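Local coordinates for arfgap-like finger domain containing protein (Cryptosporidium parvum Iowa II, PDB 2OWA) that probably acts as a GTPase-activating protein for an ADP-ribosylation factor, through a zinc-binding domain of the ArfGAP family that makes up most of this chain, at residues F40-R45 with L60-D65; L52-F57 with K117-S122; R33-T38 with R99-F104; M92-N97 with Q130-E135. One frame throughout, in Å; residues are numbered along the deposited sequence.

Contact 1 (F40-R45 with L60-D65); sequences FDCESR and LNCSSD. With ZN (zinc ion), chain C.
Asp41 and Cys62 bring their backbones to within 6.8 Å, CA to CA, where the loop 40-45 passes the first turn of helix 60-67. The gap is bridged by a metal ion: zinc is bound by Cys42 SG at 2.4 Å and by Cys62 SG at 2.2 Å. The two sulfurs subtend about 114° at the metal, close to tetrahedral, and Cys39 and Cys59 complete a four-cysteine site built from two CxxC pairs. The thiolates reach inward differently. In Cys62 the sulfur stands beside its own backbone N (chi1 -63°), whereas in Cys42 it sits between the N and the carbonyl carbon. Within the loop, the N-H of Ser44 points almost straight at Cys42 SG (N to SG 3.5 Å), the amide-to-thiolate bond familiar from zinc knuckles. Beside the metal, Asp41 lays its CB against Cys62 SG at 3.7 Å, a plain packing contact. Its carboxylate looks to other partners: OD2 makes a salt bridge to Lys117 and a hydrogen bond to His66, while OD1 is hydrogen-bonded to Tyr119 OH. No hydrogen bond passes directly between the two segments; the shared zinc joins them, and the Ser44 amide would be expected to draw off some of the negative charge of the Cys42 thiolate.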
loop_
_atom_site.group_PDB
_atom_site.type_symbol
_atom_site.label_atom_id
_atom_site.label_comp_id
_atom_site.label_asym_id
_atom_site.label_seq_id
_atom_site.Cartn_x
_atom_site.Cartn_y
_atom_site.Cartn_z
ATOM N N PHE A 40 -0.232 0.483 8.578
ATOM C CA PHE A 40 0.168 1.878 8.357
ATOM C C PHE A 40 -0.708 2.868 9.151
ATOM O O PHE A 40 -0.217 3.916 9.588
ATOM C CB PHE A 40 0.135 2.236 6.853
ATOM C CG PHE A 40 0.752 3.578 6.537
ATOM C CD1 PHE A 40 2.138 3.743 6.559
ATOM C CD2 PHE A 40 -0.044 4.660 6.204
ATOM C CE1 PHE A 40 2.731 4.996 6.278
ATOM C CE2 PHE A 40 0.556 5.930 5.910
ATOM C CZ PHE A 40 1.949 6.063 5.960
ATOM N N ASP A 41 -1.993 2.556 9.312
ATOM C CA ASP A 41 -2.917 3.482 10.000
ATOM C C ASP A 41 -2.985 3.312 11.522
ATOM O O ASP A 41 -2.991 4.316 12.256
ATOM C CB ASP A 41 -4.340 3.354 9.443
ATOM C CG ASP A 41 -4.451 3.785 7.992
ATOM O OD1 ASP A 41 -3.394 4.050 7.364
ATOM O OD2 ASP A 41 -5.609 3.852 7.496
ATOM N N CYS A 42 -3.039 2.066 12.007
ATOM C CA CYS A 42 -3.302 1.849 13.425
ATOM C C CYS A 42 -2.288 0.986 14.170
ATOM O O CYS A 42 -2.466 0.716 15.357
ATOM C CB CYS A 42 -4.687 1.251 13.603
ATOM S SG CYS A 42 -4.731 -0.519 13.336
ATOM N N GLU A 43 -1.268 0.513 13.471
ATOM C CA GLU A 43 -0.227 -0.316 14.068
ATOM C C GLU A 43 -0.622 -1.748 14.573
ATOM O O GLU A 43 0.202 -2.425 15.204
ATOM C CB GLU A 43 0.594 0.489 15.109
ATOM C CG GLU A 43 1.093 1.866 14.574
ATOM C CD GLU A 43 2.047 2.598 15.497
ATOM O OE1 GLU A 43 1.722 2.819 16.693
ATOM O OE2 GLU A 43 3.143 2.996 15.024
ATOM N N SER A 44 -1.857 -2.183 14.294
ATOM C CA SER A 44 -2.276 -3.584 14.404
ATOM C C SER A 44 -1.239 -4.423 13.681
ATOM O O SER A 44 -0.745 -4.037 12.639
ATOM C CB SER A 44 -3.675 -3.784 13.776
ATOM O OG SER A 44 -3.987 -5.157 13.519
ATOM N N ARG A 45 -0.911 -5.589 14.239
ATOM C CA ARG A 45 0.269 -6.329 13.811
ATOM C C ARG A 45 -0.009 -7.249 12.626
ATOM O O ARG A 45 -1.125 -7.687 12.443
ATOM C CB ARG A 45 0.882 -7.038 15.027
ATOM C CG ARG A 45 1.327 -5.996 16.070
ATOM C CD ARG A 45 0.786 -6.254 17.489
ATOM N NE ARG A 45 1.717 -7.103 18.232
ATOM C CZ ARG A 45 2.393 -6.759 19.323
ATOM N NH1 ARG A 45 2.238 -5.570 19.901
ATOM N NH2 ARG A 45 3.232 -7.638 19.845
ATOM N N LEU A 60 -7.240 -5.543 8.377
ATOM C CA LEU A 60 -8.589 -5.842 7.921
ATOM C C LEU A 60 -9.587 -4.773 8.369
ATOM O O LEU A 60 -10.539 -4.466 7.644
ATOM C CB LEU A 60 -8.995 -7.277 8.343
ATOM C CG LEU A 60 -8.921 -7.763 9.807
ATOM C CD1 LEU A 60 -10.003 -7.107 10.639
ATOM C CD2 LEU A 60 -9.040 -9.306 9.943
ATOM N N ASN A 61 -9.350 -4.187 9.546
ATOM C CA ASN A 61 -10.155 -3.095 10.076
ATOM C C ASN A 61 -9.952 -1.823 9.229
ATOM O O ASN A 61 -10.909 -1.280 8.683
ATOM C CB ASN A 61 -9.777 -2.836 11.550
ATOM C CG ASN A 61 -10.842 -2.057 12.312
ATOM O OD1 ASN A 61 -11.027 -0.835 12.121
ATOM N ND2 ASN A 61 -11.553 -2.767 13.214
ATOM N N CYS A 62 -8.709 -1.395 9.064
ATOM C CA CYS A 62 -8.436 -0.159 8.313
ATOM C C CYS A 62 -8.768 -0.310 6.835
ATOM O O CYS A 62 -9.169 0.661 6.216
ATOM C CB CYS A 62 -6.990 0.331 8.526
ATOM S SG CYS A 62 -6.748 0.736 10.264
ATOM N N SER A 63 -8.642 -1.530 6.298
ATOM C CA SER A 63 -9.035 -1.826 4.918
ATOM C C SER A 63 -10.504 -1.504 4.611
ATOM O O SER A 63 -10.790 -0.974 3.547
ATOM C CB SER A 63 -8.729 -3.276 4.550
ATOM O OG SER A 63 -9.499 -4.170 5.357
ATOM N N SER A 64 -11.411 -1.798 5.549
ATOM C CA SER A 64 -12.828 -1.436 5.405
ATOM C C SER A 64 -13.013 0.039 5.281
ATOM O O SER A 64 -13.695 0.474 4.370
ATOM C CB SER A 64 -13.713 -1.966 6.550
ATOM O OG SER A 64 -13.740 -3.378 6.532
ATOM N N ASP A 65 -12.440 0.810 6.204
ATOM C CA ASP A 65 -12.469 2.283 6.095
ATOM C C ASP A 65 -11.981 2.795 4.756
ATOM O O ASP A 65 -12.631 3.648 4.145
ATOM C CB ASP A 65 -11.696 2.962 7.230
ATOM C CG ASP A 65 -12.237 2.587 8.627
ATOM O OD1 ASP A 65 -13.444 2.270 8.773
ATOM O OD2 ASP A 65 -11.423 2.558 9.571
HETATM ZN ZN ZN C . -5.232 -0.721 11.010
#

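Contact 2 (L52-F57 with K117-S122); sequences LSFAVF and KEYASS
The carbonyl oxygen of Tyr119 is gripped twice by Ser122, from the same face of its plane: by the hydroxyl OG at 2.7 Å and by the backbone N at 3.3 Å. Ser122 is the N-cap of helix 123-135, its hydroxyl also meeting Gly125 N, and these bonds close the turn between the weakly bonded helix 118-121 and helix 123-135. Across the contact the chemistry is wholly apolar. Tyr119 directs the edge of its ring at one face of Phe54 in a T-shaped stack, with ring centroids 5.4 Å apart and planes at 73°; the leading atom is Tyr119 CE1, 3.9 Å from Phe54 CD2. Ser53 CB covers the opposite face of Phe54 above the ring centre, so that the phenyl group is held between two neighbours. Its outer end lies against the backbone and methyl of Ala120, with Phe54 CZ 3.4 Å from Ala120 CA and Phe54 CE2 3.7 Å from Ala120 CB. The Phe54 CG stands beside the backbone N (chi1 -47°), which points the ring at the short helix. Val56 makes a looser approach to Tyr119. Ala55 and Val56 form a G1 bulge against strand 49-51, and strand 56-58 continues from it as an outer strand of the three-stranded antiparallel sheet. The Tyr119 ring also meets Phe40 of the zinc loop and Phe104 of helix 97-107, so the short helix 118-121 packs against strand 56-58, that loop and helix 97-107 together.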
loop_
_atom_site.group_PDB
_atom_site.type_symbol
_atom_site.label_atom_id
_atom_site.label_comp_id
_atom_site.label_asym_id
_atom_site.label_seq_id
_atom_site.Cartn_x
_atom_site.Cartn_y
_atom_site.Cartn_z
ATOM N N LEU A 52 -2.919 0.161 -2.791
ATOM C CA LEU A 52 -1.938 0.239 -3.855
ATOM C C LEU A 52 -1.467 1.669 -4.058
ATOM O O LEU A 52 -0.301 1.878 -4.300
ATOM C CB LEU A 52 -2.455 -0.316 -5.181
ATOM C CG LEU A 52 -2.199 -1.821 -5.321
ATOM C CD1 LEU A 52 -3.102 -2.392 -6.417
ATOM C CD2 LEU A 52 -0.676 -2.157 -5.548
ATOM N N SER A 53 -2.374 2.637 -3.895
ATOM C CA SER A 53 -2.107 4.082 -4.125
ATOM C C SER A 53 -0.848 4.584 -3.433
ATOM O O SER A 53 -0.016 5.247 -4.037
ATOM C CB SER A 53 -3.307 4.929 -3.636
ATOM O OG SER A 53 -4.545 4.359 -4.071
ATOM N N PHE A 54 -0.726 4.261 -2.150
ATOM C CA PHE A 54 0.414 4.691 -1.334
ATOM C C PHE A 54 1.410 3.565 -1.113
ATOM O O PHE A 54 2.400 3.737 -0.423
ATOM C CB PHE A 54 -0.128 5.260 -0.017
ATOM C CG PHE A 54 -1.261 6.208 -0.237
ATOM C CD1 PHE A 54 -1.032 7.464 -0.831
ATOM C CD2 PHE A 54 -2.562 5.848 0.105
ATOM C CE1 PHE A 54 -2.091 8.348 -1.069
ATOM C CE2 PHE A 54 -3.609 6.714 -0.122
ATOM C CZ PHE A 54 -3.384 7.956 -0.694
ATOM N N ALA A 55 1.141 2.407 -1.727
ATOM C CA ALA A 55 1.901 1.184 -1.455
ATOM C C ALA A 55 2.110 0.977 0.043
ATOM O O ALA A 55 3.225 0.771 0.502
ATOM C CB ALA A 55 3.247 1.199 -2.200
ATOM N N VAL A 56 1.032 1.045 0.822
ATOM C CA VAL A 56 1.122 0.752 2.245
ATOM C C VAL A 56 0.327 -0.527 2.571
ATOM O O VAL A 56 -0.664 -0.828 1.912
ATOM C CB VAL A 56 0.661 1.928 3.130
ATOM C CG1 VAL A 56 1.658 3.159 2.980
ATOM C CG2 VAL A 56 -0.758 2.330 2.770
ATOM N N PHE A 57 0.778 -1.252 3.590
ATOM C CA PHE A 57 0.019 -2.383 4.168
ATOM C C PHE A 57 -0.799 -1.955 5.381
ATOM O O PHE A 57 -0.292 -1.232 6.247
ATOM C CB PHE A 57 0.943 -3.514 4.593
ATOM C CG PHE A 57 1.633 -4.158 3.461
ATOM C CD1 PHE A 57 1.056 -5.234 2.811
ATOM C CD2 PHE A 57 2.876 -3.668 3.019
ATOM C CE1 PHE A 57 1.716 -5.841 1.709
ATOM C CE2 PHE A 57 3.532 -4.251 1.951
ATOM C CZ PHE A 57 2.967 -5.355 1.304
ATOM N N LYS A 117 -6.719 8.826 8.270
ATOM C CA LYS A 117 -6.569 8.716 6.804
ATOM C C LYS A 117 -6.621 10.096 6.107
ATOM O O LYS A 117 -6.838 10.186 4.892
ATOM C CB LYS A 117 -7.610 7.753 6.210
ATOM C CG LYS A 117 -7.603 6.340 6.802
ATOM C CD LYS A 117 -8.760 6.089 7.816
ATOM C CE LYS A 117 -8.737 4.662 8.369
ATOM N NZ LYS A 117 -7.495 4.354 9.198
ATOM N N GLU A 118 -6.399 11.157 6.877
ATOM C CA GLU A 118 -6.233 12.504 6.300
ATOM C C GLU A 118 -5.166 12.472 5.217
ATOM O O GLU A 118 -5.360 13.091 4.185
ATOM C CB GLU A 118 -5.936 13.561 7.346
ATOM C CG GLU A 118 -5.721 15.032 6.782
ATOM C CD GLU A 118 -5.485 16.093 7.912
ATOM O OE1 GLU A 118 -6.454 16.610 8.481
ATOM O OE2 GLU A 118 -4.311 16.424 8.220
ATOM N N TYR A 119 -4.077 11.730 5.415
ATOM C CA TYR A 119 -3.036 11.626 4.375
ATOM C C TYR A 119 -3.588 11.174 3.019
ATOM O O TYR A 119 -3.162 11.676 2.014
ATOM C CB TYR A 119 -1.853 10.728 4.800
ATOM C CG TYR A 119 -2.226 9.259 4.849
ATOM C CD1 TYR A 119 -2.079 8.445 3.734
ATOM C CD2 TYR A 119 -2.755 8.698 6.022
ATOM C CE1 TYR A 119 -2.436 7.072 3.780
ATOM C CE2 TYR A 119 -3.115 7.321 6.093
ATOM C CZ TYR A 119 -2.970 6.520 4.943
ATOM O OH TYR A 119 -3.300 5.159 4.979
ATOM N N ALA A 120 -4.511 10.211 3.015
ATOM C CA ALA A 120 -5.043 9.621 1.806
ATOM C C ALA A 120 -5.753 10.647 0.919
ATOM O O ALA A 120 -5.675 10.536 -0.305
ATOM C CB ALA A 120 -5.994 8.446 2.120
ATOM N N SER A 121 -6.463 11.599 1.529
ATOM C CA SER A 121 -7.264 12.564 0.747
ATOM C C SER A 121 -6.515 13.870 0.504
ATOM O O SER A 121 -7.015 14.764 -0.225
ATOM C CB SER A 121 -8.620 12.832 1.412
ATOM O OG SER A 121 -8.502 13.428 2.724
ATOM N N SER A 122 -5.343 13.978 1.128
ATOM C CA SER A 122 -4.541 15.198 1.089
ATOM C C SER A 122 -3.840 15.399 -0.267
ATOM O O SER A 122 -3.537 14.435 -0.948
ATOM C CB SER A 122 -3.506 15.206 2.215
ATOM O OG SER A 122 -2.423 14.322 1.940
#

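Contact 3 (R33-T38 with R99-F104); sequences RPENRT and RARNYF
The flat guanidinium of Arg101 turns its edge to the segment 33-38: Glu35 OE1 lies near its plane beside NH1, and Glu35 CA and Thr38 C are likewise in plane at the rim. The carboxylate of Glu35 stands perpendicular to it, the two planes being 90° apart, so this is no side-by-side pairing of both oxygens with both nitrogens. A single salt bridge runs from Arg101 NH1 to Glu35 OE1, 2.6 Å long, and meets that oxygen from above the carboxylate plane. The same NH1 gives a hydrogen bond to Glu35 O at 2.9 Å, on a lone pair of the carbonyl, but the bond is bent (140° at the hydrogen) and its acceptor lies off the guanidinium plane. One nitrogen thus grips both backbone and side chain of one residue; the bend of Glu35 at chi2 (-64°) turns the carboxylate so that OE1 comes beside NH1. Arg101, extended from CG to NE, spans the distance from its helix. Its other nitrogen, NH2, makes only a weak bond to Thr38 O. Thr38 OG1 turns instead to Glu43 O. These bonds at the protein surface tie the 3-10 turn 34-36, which follows helix 20-32, to helix 97-107. Deeper in, Asn36 OD1 accepts the backbone N of Asn97 at the start of that helix, and Phe40 packs on Ala100 and Arg101 of the same helix and on Val56 of strand 56-58.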
loop_
_atom_site.group_PDB
_atom_site.type_symbol
_atom_site.label_atom_id
_atom_site.label_comp_id
_atom_site.label_asym_id
_atom_site.label_seq_id
_atom_site.Cartn_x
_atom_site.Cartn_y
_atom_site.Cartn_z
ATOM N N ARG A 33 9.227 -7.570 5.698
ATOM C CA ARG A 33 10.050 -6.336 5.910
ATOM C C ARG A 33 9.537 -5.651 7.164
ATOM O O ARG A 33 8.323 -5.482 7.307
ATOM C CB ARG A 33 9.994 -5.383 4.718
ATOM C CG ARG A 33 10.641 -5.957 3.505
ATOM C CD ARG A 33 10.762 -5.000 2.344
ATOM N NE ARG A 33 11.250 -5.702 1.147
ATOM C CZ ARG A 33 11.175 -5.270 -0.112
ATOM N NH1 ARG A 33 10.630 -4.099 -0.422
ATOM N NH2 ARG A 33 11.687 -6.009 -1.088
ATOM N N PRO A 34 10.446 -5.319 8.110
ATOM C CA PRO A 34 10.065 -4.842 9.456
ATOM C C PRO A 34 9.049 -3.691 9.520
ATOM O O PRO A 34 8.126 -3.739 10.347
ATOM C CB PRO A 34 11.399 -4.427 10.096
ATOM C CG PRO A 34 12.436 -4.584 9.058
ATOM C CD PRO A 34 11.905 -5.480 7.980
ATOM N N GLU A 35 9.216 -2.658 8.693
ATOM C CA GLU A 35 8.212 -1.584 8.645
ATOM C C GLU A 35 6.823 -2.036 8.166
ATOM O O GLU A 35 5.850 -1.404 8.509
ATOM C CB GLU A 35 8.693 -0.387 7.810
ATOM C CG GLU A 35 9.817 0.430 8.470
ATOM C CD GLU A 35 9.400 1.116 9.771
ATOM O OE1 GLU A 35 8.426 1.915 9.742
ATOM O OE2 GLU A 35 10.063 0.844 10.815
ATOM N N ASN A 36 6.741 -3.130 7.400
ATOM C CA ASN A 36 5.453 -3.628 6.880
ATOM C C ASN A 36 4.710 -4.575 7.831
ATOM O O ASN A 36 3.672 -5.136 7.465
ATOM C CB ASN A 36 5.627 -4.306 5.526
ATOM C CG ASN A 36 6.008 -3.337 4.407
ATOM O OD1 ASN A 36 5.698 -2.139 4.456
ATOM N ND2 ASN A 36 6.640 -3.867 3.367
ATOM N N ARG A 37 5.231 -4.725 9.045
ATOM C CA ARG A 37 4.702 -5.703 10.018
ATOM C C ARG A 37 3.729 -5.096 11.034
ATOM O O ARG A 37 3.196 -5.758 11.916
ATOM C CB ARG A 37 5.862 -6.436 10.689
ATOM C CG ARG A 37 6.666 -7.251 9.680
ATOM C CD ARG A 37 7.509 -8.263 10.360
ATOM N NE ARG A 37 6.768 -9.480 10.726
ATOM C CZ ARG A 37 7.321 -10.501 11.376
ATOM N NH1 ARG A 37 8.602 -10.434 11.728
ATOM N NH2 ARG A 37 6.599 -11.577 11.687
ATOM N N THR A 38 3.457 -3.824 10.848
ATOM C CA THR A 38 2.440 -3.151 11.606
ATOM C C THR A 38 1.577 -2.323 10.615
ATOM O O THR A 38 2.095 -1.797 9.652
ATOM C CB THR A 38 3.132 -2.295 12.663
ATOM O OG1 THR A 38 2.159 -1.563 13.399
ATOM C CG2 THR A 38 4.094 -1.322 12.032
ATOM N N ARG A 99 9.001 3.785 3.708
ATOM C CA ARG A 99 9.080 4.920 2.787
ATOM C C ARG A 99 7.913 5.941 2.932
ATOM O O ARG A 99 8.147 7.166 2.896
ATOM C CB ARG A 99 9.129 4.406 1.349
ATOM C CG ARG A 99 9.452 5.490 0.353
ATOM C CD ARG A 99 9.667 4.927 -1.003
ATOM N NE ARG A 99 10.356 5.890 -1.866
ATOM C CZ ARG A 99 10.716 5.635 -3.128
ATOM N NH1 ARG A 99 10.483 4.443 -3.673
ATOM N NH2 ARG A 99 11.334 6.578 -3.835
ATOM N N ALA A 100 6.684 5.423 3.055
ATOM C CA ALA A 100 5.477 6.246 3.240
ATOM C C ALA A 100 5.474 7.025 4.584
ATOM O O ALA A 100 5.248 8.249 4.589
ATOM C CB ALA A 100 4.184 5.401 3.081
ATOM N N ARG A 101 5.767 6.329 5.690
ATOM C CA ARG A 101 5.925 6.958 7.008
ATOM C C ARG A 101 6.981 8.058 6.897
ATOM O O ARG A 101 6.773 9.152 7.382
ATOM C CB ARG A 101 6.372 5.949 8.088
ATOM C CG ARG A 101 5.231 5.297 8.844
ATOM C CD ARG A 101 5.719 4.014 9.550
ATOM N NE ARG A 101 4.620 3.125 9.888
ATOM C CZ ARG A 101 4.741 1.803 9.945
ATOM N NH1 ARG A 101 5.930 1.257 9.698
ATOM N NH2 ARG A 101 3.685 1.032 10.251
ATOM N N ASN A 102 8.074 7.775 6.204
ATOM C CA ASN A 102 9.143 8.748 6.105
ATOM C C ASN A 102 8.663 9.988 5.369
ATOM O O ASN A 102 8.875 11.098 5.836
ATOM C CB ASN A 102 10.418 8.165 5.439
ATOM C CG ASN A 102 11.460 9.260 5.104
ATOM O OD1 ASN A 102 11.866 10.021 5.970
ATOM N ND2 ASN A 102 11.871 9.340 3.846
ATOM N N TYR A 103 8.017 9.786 4.213
ATOM C CA TYR A 103 7.507 10.892 3.443
ATOM C C TYR A 103 6.477 11.730 4.230
ATOM O O TYR A 103 6.617 12.957 4.323
ATOM C CB TYR A 103 6.914 10.408 2.121
ATOM C CG TYR A 103 6.249 11.511 1.326
ATOM C CD1 TYR A 103 6.996 12.338 0.501
ATOM C CD2 TYR A 103 4.866 11.747 1.432
ATOM C CE1 TYR A 103 6.404 13.338 -0.224
ATOM C CE2 TYR A 103 4.266 12.755 0.703
ATOM C CZ TYR A 103 5.045 13.544 -0.110
ATOM O OH TYR A 103 4.478 14.537 -0.826
ATOM N N PHE A 104 5.473 11.061 4.773
ATOM C CA PHE A 104 4.370 11.727 5.505
ATOM C C PHE A 104 4.797 12.434 6.799
ATOM O O PHE A 104 4.363 13.556 7.032
ATOM C CB PHE A 104 3.137 10.803 5.696
ATOM C CG PHE A 104 2.363 10.562 4.413
ATOM C CD1 PHE A 104 1.792 11.636 3.721
ATOM C CD2 PHE A 104 2.215 9.259 3.893
ATOM C CE1 PHE A 104 1.095 11.432 2.508
ATOM C CE2 PHE A 104 1.519 9.021 2.712
ATOM C CZ PHE A 104 0.961 10.120 1.997
#

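Contact 4 (M92-N97 with Q130-E135); sequences MDIGGN and QILDSE
Apolar contact begins with Ile94, whose CD1 is the meeting point for two residues of the opposing helix. It touches the Leu132 methyl CD2 at 3.5 Å, the two side chains running alongside one another and pointing opposite ways, and it reaches the aliphatic root of Glu135, with CB at 3.7 Å and CG at 4.1 Å from Ile94 CD1. The first torsion of Ile94 (chi1 62°) directs its CG1 branch toward helix 123-135, and chi2, at 103° away from the usual staggered values, places CD1. Leu132 CD2 also lies over the backbone of Gly95, 4.3 Å from its CA; no side chain intervenes, and here the two backbones are nearest, with Gly95 CA and Leu132 CA 7.1 Å apart.

The glycines belong to the connection between two helices of this ArfGAP-family domain. Helix 86-94 ends as Gly95 leaves helical geometry, and Gly96 takes the N-cap position of helix 97-107 with a positive phi (105°), backbone angles that suit glycine. Helix 123-135 packs across this joint.

Hydrogen bonds and charges hold the surroundings rather than the interface itself, since none pass directly between the two segments. Gly96 N donates to Ala55 O, tying the joint to the turn ahead of strand 56-58. Around the rim, Arg99 NH1 forms a salt bridge with Glu135 OE2 and also bonds Ile94 O, so one arginine joins both segments from the next helix. On helix 86-94, Arg91 makes a salt bridge with Asp133 of the C-terminal helix.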
loop_
_atom_site.group_PDB
_atom_site.type_symbol
_atom_site.label_atom_id
_atom_site.label_comp_id
_atom_site.label_asym_id
_atom_site.label_seq_id
_atom_site.Cartn_x
_atom_site.Cartn_y
_atom_site.Cartn_z
ATOM N N MET A 92 4.471 -2.117 -4.918
ATOM C CA MET A 92 4.557 -2.501 -3.534
ATOM C C MET A 92 6.009 -2.680 -3.057
ATOM O O MET A 92 6.333 -2.396 -1.915
ATOM C CB MET A 92 3.749 -3.787 -3.306
ATOM C CG MET A 92 2.220 -3.610 -3.376
ATOM S SD MET A 92 1.488 -2.216 -2.503
ATOM C CE MET A 92 1.875 -2.612 -0.811
ATOM N N ASP A 93 6.863 -3.132 -3.971
ATOM C CA ASP A 93 8.247 -3.443 -3.693
ATOM C C ASP A 93 9.035 -2.152 -3.472
ATOM O O ASP A 93 9.824 -2.066 -2.515
ATOM C CB ASP A 93 8.844 -4.247 -4.857
ATOM C CG ASP A 93 10.185 -4.914 -4.495
ATOM O OD1 ASP A 93 10.693 -4.726 -3.360
ATOM O OD2 ASP A 93 10.738 -5.627 -5.379
ATOM N N ILE A 94 8.800 -1.142 -4.314
ATOM C CA ILE A 94 9.520 0.156 -4.159
ATOM C C ILE A 94 8.912 1.079 -3.102
ATOM O O ILE A 94 9.562 2.053 -2.669
ATOM C CB ILE A 94 9.699 0.917 -5.499
ATOM C CG1 ILE A 94 8.343 1.277 -6.119
ATOM C CG2 ILE A 94 10.546 0.120 -6.480
ATOM C CD1 ILE A 94 7.965 2.683 -5.943
ATOM N N GLY A 95 7.678 0.774 -2.695
ATOM C CA GLY A 95 7.003 1.512 -1.644
ATOM C C GLY A 95 7.225 0.886 -0.272
ATOM O O GLY A 95 8.354 0.686 0.176
ATOM N N GLY A 96 6.135 0.551 0.405
ATOM C CA GLY A 96 6.226 -0.013 1.750
ATOM C C GLY A 96 5.846 1.004 2.801
ATOM O O GLY A 96 5.834 2.222 2.544
ATOM N N ASN A 97 5.515 0.512 3.992
ATOM C CA ASN A 97 5.212 1.389 5.143
ATOM C C ASN A 97 6.333 2.332 5.581
ATOM O O ASN A 97 6.054 3.472 5.901
ATOM C CB ASN A 97 4.703 0.580 6.337
ATOM C CG ASN A 97 3.330 -0.026 6.091
ATOM O OD1 ASN A 97 2.789 0.044 4.978
ATOM N ND2 ASN A 97 2.757 -0.658 7.141
ATOM N N GLN A 130 2.104 10.096 -6.949
ATOM C CA GLN A 130 2.861 10.470 -8.146
ATOM C C GLN A 130 4.345 10.188 -8.079
ATOM O O GLN A 130 4.927 9.915 -9.103
ATOM C CB GLN A 130 2.659 11.956 -8.495
ATOM C CG GLN A 130 1.330 12.225 -9.174
ATOM C CD GLN A 130 1.198 13.671 -9.677
ATOM O OE1 GLN A 130 0.111 14.221 -9.699
ATOM N NE2 GLN A 130 2.318 14.285 -10.062
ATOM N N ILE A 131 4.961 10.297 -6.903
ATOM C CA ILE A 131 6.378 9.912 -6.704
ATOM C C ILE A 131 6.545 8.422 -7.004
ATOM O O ILE A 131 7.503 7.991 -7.675
ATOM C CB ILE A 131 6.891 10.234 -5.250
ATOM C CG1 ILE A 131 6.934 11.759 -5.002
ATOM C CG2 ILE A 131 8.266 9.603 -4.970
ATOM C CD1 ILE A 131 7.024 12.133 -3.518
ATOM N N LEU A 132 5.597 7.630 -6.516
ATOM C CA LEU A 132 5.631 6.207 -6.773
ATOM C C LEU A 132 5.383 5.878 -8.243
ATOM O O LEU A 132 6.059 5.006 -8.773
ATOM C CB LEU A 132 4.637 5.478 -5.888
ATOM C CG LEU A 132 4.869 5.480 -4.365
ATOM C CD1 LEU A 132 3.783 4.544 -3.797
ATOM C CD2 LEU A 132 6.302 5.044 -3.902
ATOM N N ASP A 133 4.429 6.584 -8.884
ATOM C CA ASP A 133 4.107 6.402 -10.314
ATOM C C ASP A 133 5.344 6.661 -11.164
ATOM O O ASP A 133 5.637 5.929 -12.116
ATOM C CB ASP A 133 3.044 7.415 -10.782
ATOM C CG ASP A 133 1.685 7.153 -10.231
ATOM O OD1 ASP A 133 1.475 6.071 -9.607
ATOM O OD2 ASP A 133 0.799 8.035 -10.459
ATOM N N SER A 134 6.032 7.740 -10.823
ATOM C CA SER A 134 7.250 8.127 -11.473
ATOM C C SER A 134 8.367 7.069 -11.314
ATOM O O SER A 134 9.096 6.798 -12.261
ATOM C CB SER A 134 7.686 9.452 -10.910
ATOM O OG SER A 134 8.475 10.108 -11.851
ATOM N N GLU A 135 8.477 6.455 -10.140
ATOM C CA GLU A 135 9.448 5.364 -9.910
ATOM C C GLU A 135 9.223 4.135 -10.778
ATOM O O GLU A 135 10.181 3.513 -11.223
ATOM C CB GLU A 135 9.405 4.904 -8.464
ATOM C CG GLU A 135 9.955 5.881 -7.496
ATOM C CD GLU A 135 11.407 5.630 -7.270
ATOM O OE1 GLU A 135 12.218 6.125 -8.089
ATOM O OE2 GLU A 135 11.722 4.924 -6.283
#

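Burial alone does not set the chemistry of the four contacts. Contacts 1 and 2 are both buried, but one is held by a metal and the other by aromatic rings; a carboxylate of contact 1 joins them. Contact 3 lies at the surface and relies on charge, whereas contact 4, partly buried and some 20 Å from contact 1 between centres, is a hydrophobic seam with charges at its rim. Helix 97-107 binds the set together: it supplies one side of contact 3, follows directly on the glycines of contact 4, and packs Ala100 and Phe104 against Val56 and Tyr119 of contact 2. Phe40 of contact 1 reaches the same helix.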